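Local coordinates for protein transcriptional regulator, LRP/AsnC family (Neisseria meningitidis, PDB 2P5V) that probably binds specific DNA sequences as a transcriptional regulator of the Lrp/AsnC family, and binds calcium ions, at residues E86-A89 and K94-E97; A89-K94 and L131-V136. All coordinates share one frame; numbering follows the deposited sequence.

Contact 1 (E86-A89 and K94-E97)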
loop_
_atom_site.group_PDB
_atom_site.type_symbol
_atom_site.label_atom_id
_atom_site.label_comp_id
_atom_site.label_asym_id
_atom_site.label_seq_id
_atom_site.Cartn_x
_atom_site.Cartn_y
_atom_site.Cartn_z
ATOM N N GLU G 86 11.465 17.513 -16.389
ATOM C CA GLU G 86 12.415 17.850 -17.434
ATOM C C GLU G 86 13.863 17.651 -16.984
ATOM O O GLU G 86 14.647 17.018 -17.684
ATOM C CB GLU G 86 12.186 19.300 -17.859
ATOM C CG GLU G 86 12.876 19.703 -19.143
ATOM C CD GLU G 86 12.521 21.114 -19.566
ATOM O OE1 GLU G 86 11.382 21.560 -19.293
ATOM O OE2 GLU G 86 13.384 21.775 -20.175
ATOM N N ASP G 87 14.208 18.187 -15.815
ATOM C CA ASP G 87 15.569 18.073 -15.267
ATOM C C ASP G 87 15.979 16.637 -14.984
ATOM O O ASP G 87 17.155 16.279 -15.120
ATOM C CB ASP G 87 15.701 18.877 -13.967
ATOM C CG ASP G 87 15.638 20.370 -14.194
ATOM O OD1 ASP G 87 15.805 20.837 -15.346
ATOM O OD2 ASP G 87 15.413 21.088 -13.199
ATOM N N PHE G 88 15.014 15.827 -14.566
ATOM C CA PHE G 88 15.274 14.437 -14.226
ATOM C C PHE G 88 15.496 13.613 -15.489
ATOM O O PHE G 88 16.429 12.809 -15.560
ATOM C CB PHE G 88 14.119 13.851 -13.399
ATOM C CG PHE G 88 14.281 12.383 -13.107
ATOM C CD1 PHE G 88 15.269 11.947 -12.233
ATOM C CD2 PHE G 88 13.474 11.439 -13.727
ATOM C CE1 PHE G 88 15.443 10.597 -11.964
ATOM C CE2 PHE G 88 13.641 10.079 -13.466
ATOM C CZ PHE G 88 14.636 9.663 -12.579
ATOM N N ALA G 89 14.637 13.814 -16.486
ATOM C CA ALA G 89 14.813 13.167 -17.774
ATOM C C ALA G 89 16.199 13.489 -18.355
ATOM O O ALA G 89 16.870 12.609 -18.899
ATOM C CB ALA G 89 13.706 13.586 -18.741
ATOM N N LYS G 94 21.887 10.988 -19.248
ATOM C CA LYS G 94 23.341 10.980 -19.057
ATOM C C LYS G 94 23.874 9.829 -18.184
ATOM O O LYS G 94 25.083 9.614 -18.146
ATOM C CB LYS G 94 23.784 12.312 -18.452
ATOM C CG LYS G 94 23.460 13.515 -19.314
ATOM C CD LYS G 94 23.832 14.824 -18.621
ATOM C CE LYS G 94 23.489 16.032 -19.493
ATOM N NZ LYS G 94 23.619 17.322 -18.762
ATOM N N TRP G 95 23.003 9.101 -17.483
ATOM C CA TRP G 95 23.457 8.034 -16.571
ATOM C C TRP G 95 23.628 6.719 -17.313
ATOM O O TRP G 95 22.639 6.068 -17.635
ATOM C CB TRP G 95 22.472 7.845 -15.413
ATOM C CG TRP G 95 22.360 9.024 -14.512
ATOM C CD1 TRP G 95 23.311 9.975 -14.293
ATOM C CD2 TRP G 95 21.248 9.371 -13.682
ATOM N NE1 TRP G 95 22.855 10.903 -13.395
ATOM C CE2 TRP G 95 21.591 10.558 -13.002
ATOM C CE3 TRP G 95 19.985 8.804 -13.457
ATOM C CZ2 TRP G 95 20.727 11.184 -12.104
ATOM C CZ3 TRP G 95 19.123 9.433 -12.574
ATOM C CH2 TRP G 95 19.503 10.611 -11.905
ATOM N N PRO G 96 24.879 6.303 -17.578
ATOM C CA PRO G 96 25.016 5.112 -18.432
ATOM C C PRO G 96 24.506 3.805 -17.817
ATOM O O PRO G 96 24.178 2.867 -18.550
ATOM C CB PRO G 96 26.531 5.028 -18.694
ATOM C CG PRO G 96 27.094 6.330 -18.224
ATOM C CD PRO G 96 26.192 6.825 -17.161
ATOM N N GLU G 97 24.446 3.741 -16.487
ATOM C CA GLU G 97 23.913 2.564 -15.797
ATOM C C GLU G 97 22.403 2.402 -15.977
ATOM O O GLU G 97 21.907 1.292 -15.881
ATOM C CB GLU G 97 24.278 2.554 -14.306
ATOM C CG GLU G 97 24.065 3.870 -13.573
ATOM C CD GLU G 97 25.251 4.804 -13.676
ATOM O OE1 GLU G 97 26.261 4.563 -12.990
ATOM O OE2 GLU G 97 25.161 5.783 -14.437
#
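Two first torsions bring Phe88 and Trp95 together. In Phe88 CG stands anti to the backbone N (chi1 176°), which carries the ring off the side of helix 84-94; in Trp95 CG lies anti to the carbonyl carbon (chi1 -64°), and the indole reaches back from the loop that follows the same helix. Both residues belong to the ligand-binding domain of the Lrp/AsnC family, an alpha/beta sandwich in which helices 84-94 and 119-130 pack on a four-stranded antiparallel sheet.

The surroundings place the pair where the helices meet the sheet. Phe88 is buried against Val76, Ile78 and Leu112 of the sheet, its ring also meets that of Tyr110, and both Phe88 and Trp95 touch Leu130 of helix 119-130. Trp95, partly exposed, adds an edge-to-face pair with Phe125, so the indole ties the loop after helix 84-94 to helix 119-130.

The meeting point itself is narrow. The centroids of the phenyl ring of Phe88 and the six-membered ring of Trp95 are 6.0 Å apart and their planes are inclined by 73°. The pair is oblique, and the two side chains cross at about a right angle. The small buried area, 79 Å² summed over both segments, agrees with contact through a few apolar carbons. One corner of the phenyl ring sits beside the bond joining two carbons at the benzo end of the indole: Phe88 CE1 lies 3.9 Å from Trp95 CZ3, with Trp95 CH2 next at 4.1 Å from the same Phe88 CE1.

Contact 2 (A89-K94 and L131-V136)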
loop_
_atom_site.group_PDB
_atom_site.type_symbol
_atom_site.label_atom_id
_atom_site.label_comp_id
_atom_site.label_asym_id
_atom_site.label_seq_id
_atom_site.Cartn_x
_atom_site.Cartn_y
_atom_site.Cartn_z
ATOM N N ALA G 89 14.637 13.814 -16.486
ATOM C CA ALA G 89 14.813 13.167 -17.774
ATOM C C ALA G 89 16.199 13.489 -18.355
ATOM O O ALA G 89 16.870 12.609 -18.899
ATOM C CB ALA G 89 13.706 13.586 -18.741
ATOM N N ALA G 90 16.631 14.743 -18.218
ATOM C CA ALA G 90 17.927 15.180 -18.742
ATOM C C ALA G 90 19.105 14.440 -18.098
ATOM O O ALA G 90 20.054 14.031 -18.784
ATOM C CB ALA G 90 18.085 16.683 -18.551
ATOM N N SER G 91 19.048 14.290 -16.778
ATOM C CA SER G 91 20.096 13.591 -16.028
ATOM C C SER G 91 20.083 12.092 -16.302
ATOM O O SER G 91 21.132 11.478 -16.428
ATOM C CB SER G 91 19.921 13.829 -14.529
ATOM O OG SER G 91 19.892 15.216 -14.241
ATOM N N VAL G 92 18.892 11.505 -16.386
ATOM C CA VAL G 92 18.770 10.057 -16.575
ATOM C C VAL G 92 19.310 9.656 -17.959
ATOM O O VAL G 92 19.868 8.564 -18.136
ATOM C CB VAL G 92 17.306 9.565 -16.331
ATOM C CG1 VAL G 92 16.405 9.907 -17.497
ATOM C CG2 VAL G 92 17.273 8.069 -16.057
ATOM N N ARG G 93 19.185 10.570 -18.924
ATOM C CA ARG G 93 19.746 10.360 -20.254
ATOM C C ARG G 93 21.285 10.337 -20.243
ATOM O O ARG G 93 21.902 9.699 -21.095
ATOM C CB ARG G 93 19.182 11.388 -21.251
ATOM C CG ARG G 93 17.779 11.008 -21.741
ATOM C CD ARG G 93 17.255 11.929 -22.825
ATOM N NE ARG G 93 16.674 13.149 -22.266
ATOM C CZ ARG G 93 15.369 13.433 -22.198
ATOM N NH1 ARG G 93 14.435 12.591 -22.646
ATOM N NH2 ARG G 93 14.990 14.588 -21.661
ATOM N N LYS G 94 21.887 10.988 -19.248
ATOM C CA LYS G 94 23.341 10.980 -19.057
ATOM C C LYS G 94 23.874 9.829 -18.184
ATOM O O LYS G 94 25.083 9.614 -18.146
ATOM C CB LYS G 94 23.784 12.312 -18.452
ATOM C CG LYS G 94 23.460 13.515 -19.314
ATOM C CD LYS G 94 23.832 14.824 -18.621
ATOM C CE LYS G 94 23.489 16.032 -19.493
ATOM N NZ LYS G 94 23.619 17.322 -18.762
ATOM N N LEU G 131 19.264 9.934 -5.467
ATOM C CA LEU G 131 18.478 10.533 -4.391
ATOM C C LEU G 131 18.876 11.972 -4.143
ATOM O O LEU G 131 18.066 12.759 -3.666
ATOM C CB LEU G 131 18.607 9.717 -3.103
ATOM C CG LEU G 131 17.974 8.324 -3.183
ATOM C CD1 LEU G 131 18.245 7.511 -1.930
ATOM C CD2 LEU G 131 16.477 8.429 -3.428
ATOM N N SER G 132 20.122 12.299 -4.487
ATOM C CA SER G 132 20.665 13.644 -4.355
ATOM C C SER G 132 20.101 14.617 -5.398
ATOM O O SER G 132 20.219 15.836 -5.240
ATOM C CB SER G 132 22.187 13.595 -4.491
ATOM O OG SER G 132 22.555 13.071 -5.756
ATOM N N HIS G 133 19.501 14.074 -6.453
ATOM C CA HIS G 133 18.953 14.870 -7.541
ATOM C C HIS G 133 17.751 15.670 -7.041
ATOM O O HIS G 133 16.822 15.112 -6.451
ATOM C CB HIS G 133 18.550 13.961 -8.712
ATOM C CG HIS G 133 18.304 14.691 -10.001
ATOM N ND1 HIS G 133 17.265 15.581 -10.166
ATOM C CD2 HIS G 133 18.942 14.638 -11.195
ATOM C CE1 HIS G 133 17.279 16.052 -11.400
ATOM N NE2 HIS G 133 18.288 15.496 -12.046
ATOM N N HIS G 134 17.788 16.979 -7.285
ATOM C CA HIS G 134 16.760 17.925 -6.806
ATOM C C HIS G 134 15.347 17.598 -7.286
ATOM O O HIS G 134 14.380 17.969 -6.647
ATOM C CB HIS G 134 17.114 19.358 -7.225
ATOM C CG HIS G 134 17.236 19.551 -8.711
ATOM N ND1 HIS G 134 18.431 19.404 -9.388
ATOM C CD2 HIS G 134 16.314 19.889 -9.646
ATOM C CE1 HIS G 134 18.239 19.645 -10.674
ATOM N NE2 HIS G 134 16.964 19.941 -10.856
ATOM N N GLY G 135 15.245 16.922 -8.426
ATOM C CA GLY G 135 13.963 16.486 -8.972
ATOM C C GLY G 135 13.381 15.236 -8.338
ATOM O O GLY G 135 12.191 14.967 -8.512
ATOM N N VAL G 136 14.202 14.486 -7.595
ATOM C CA VAL G 136 13.800 13.183 -7.063
ATOM C C VAL G 136 13.321 13.282 -5.617
ATOM O O VAL G 136 14.076 13.658 -4.730
ATOM C CB VAL G 136 14.955 12.139 -7.166
ATOM C CG1 VAL G 136 14.571 10.818 -6.488
ATOM C CG2 VAL G 136 15.327 11.903 -8.632
#
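Ser91 meets His133 side chain to side chain, bridging helix 84-94 and the loop between helix 119-130 and strand 136-150. From the Ser91 backbone the CB points toward that loop and lies 3.4 Å from His133 NE2, with His133 CD2 only slightly farther away. At the tip, Ser91 OG closes to 2.7 Å from His133 NE2, a hydrogen bond. OG reaches the imidazole at its edge, in the ring plane, and also hydrogen-bonds to Asp87 O one helical turn earlier; the serine hydroxyl thus links the helix backbone to the histidine.

His133 has CG anti to its backbone N (chi1 -165°), which sends the ring out of the turn toward Ser91. The other ring nitrogen, ND1, is held by the turn itself. Gly135 N donates to His133 ND1 at 3.0 Å with an N-H...acceptor angle of 155°, and the donor is 6° out of the ring plane. Two in-plane partners at separate nitrogens therefore restrain rotation about chi2. The bond from Val136 N to His133 O (2.9 Å) closes a type I beta turn whose first residue is tied by its imidazole to helix 84-94, at the crossing from helix 119-130 to strand 136-150 of the Lrp/AsnC ligand-binding domain.

Contacts 1 and 2 have centres about 5 Å apart and share Ala89 and Lys94, both drawing on helix 84-94. Along the chain, contact 1 runs from near the start of this helix to the loop after it, whereas contact 2 reaches across strands 98-104 and 110-116 and helix 119-130 to the turn before strand 136-150. They touch directly: Phe88 CE1 lies 3.6 Å from Val136 CG2, and Asp87 OD2 is 3.0 Å from His134 NE2, probably a hydrogen bond. Together they tie helix 84-94 to the loop after it and to the turn that leads into strand 136-150, within a single domain. The same helix also packs on Ile148 of the second subunit, which places both contacts beside a subunit interface.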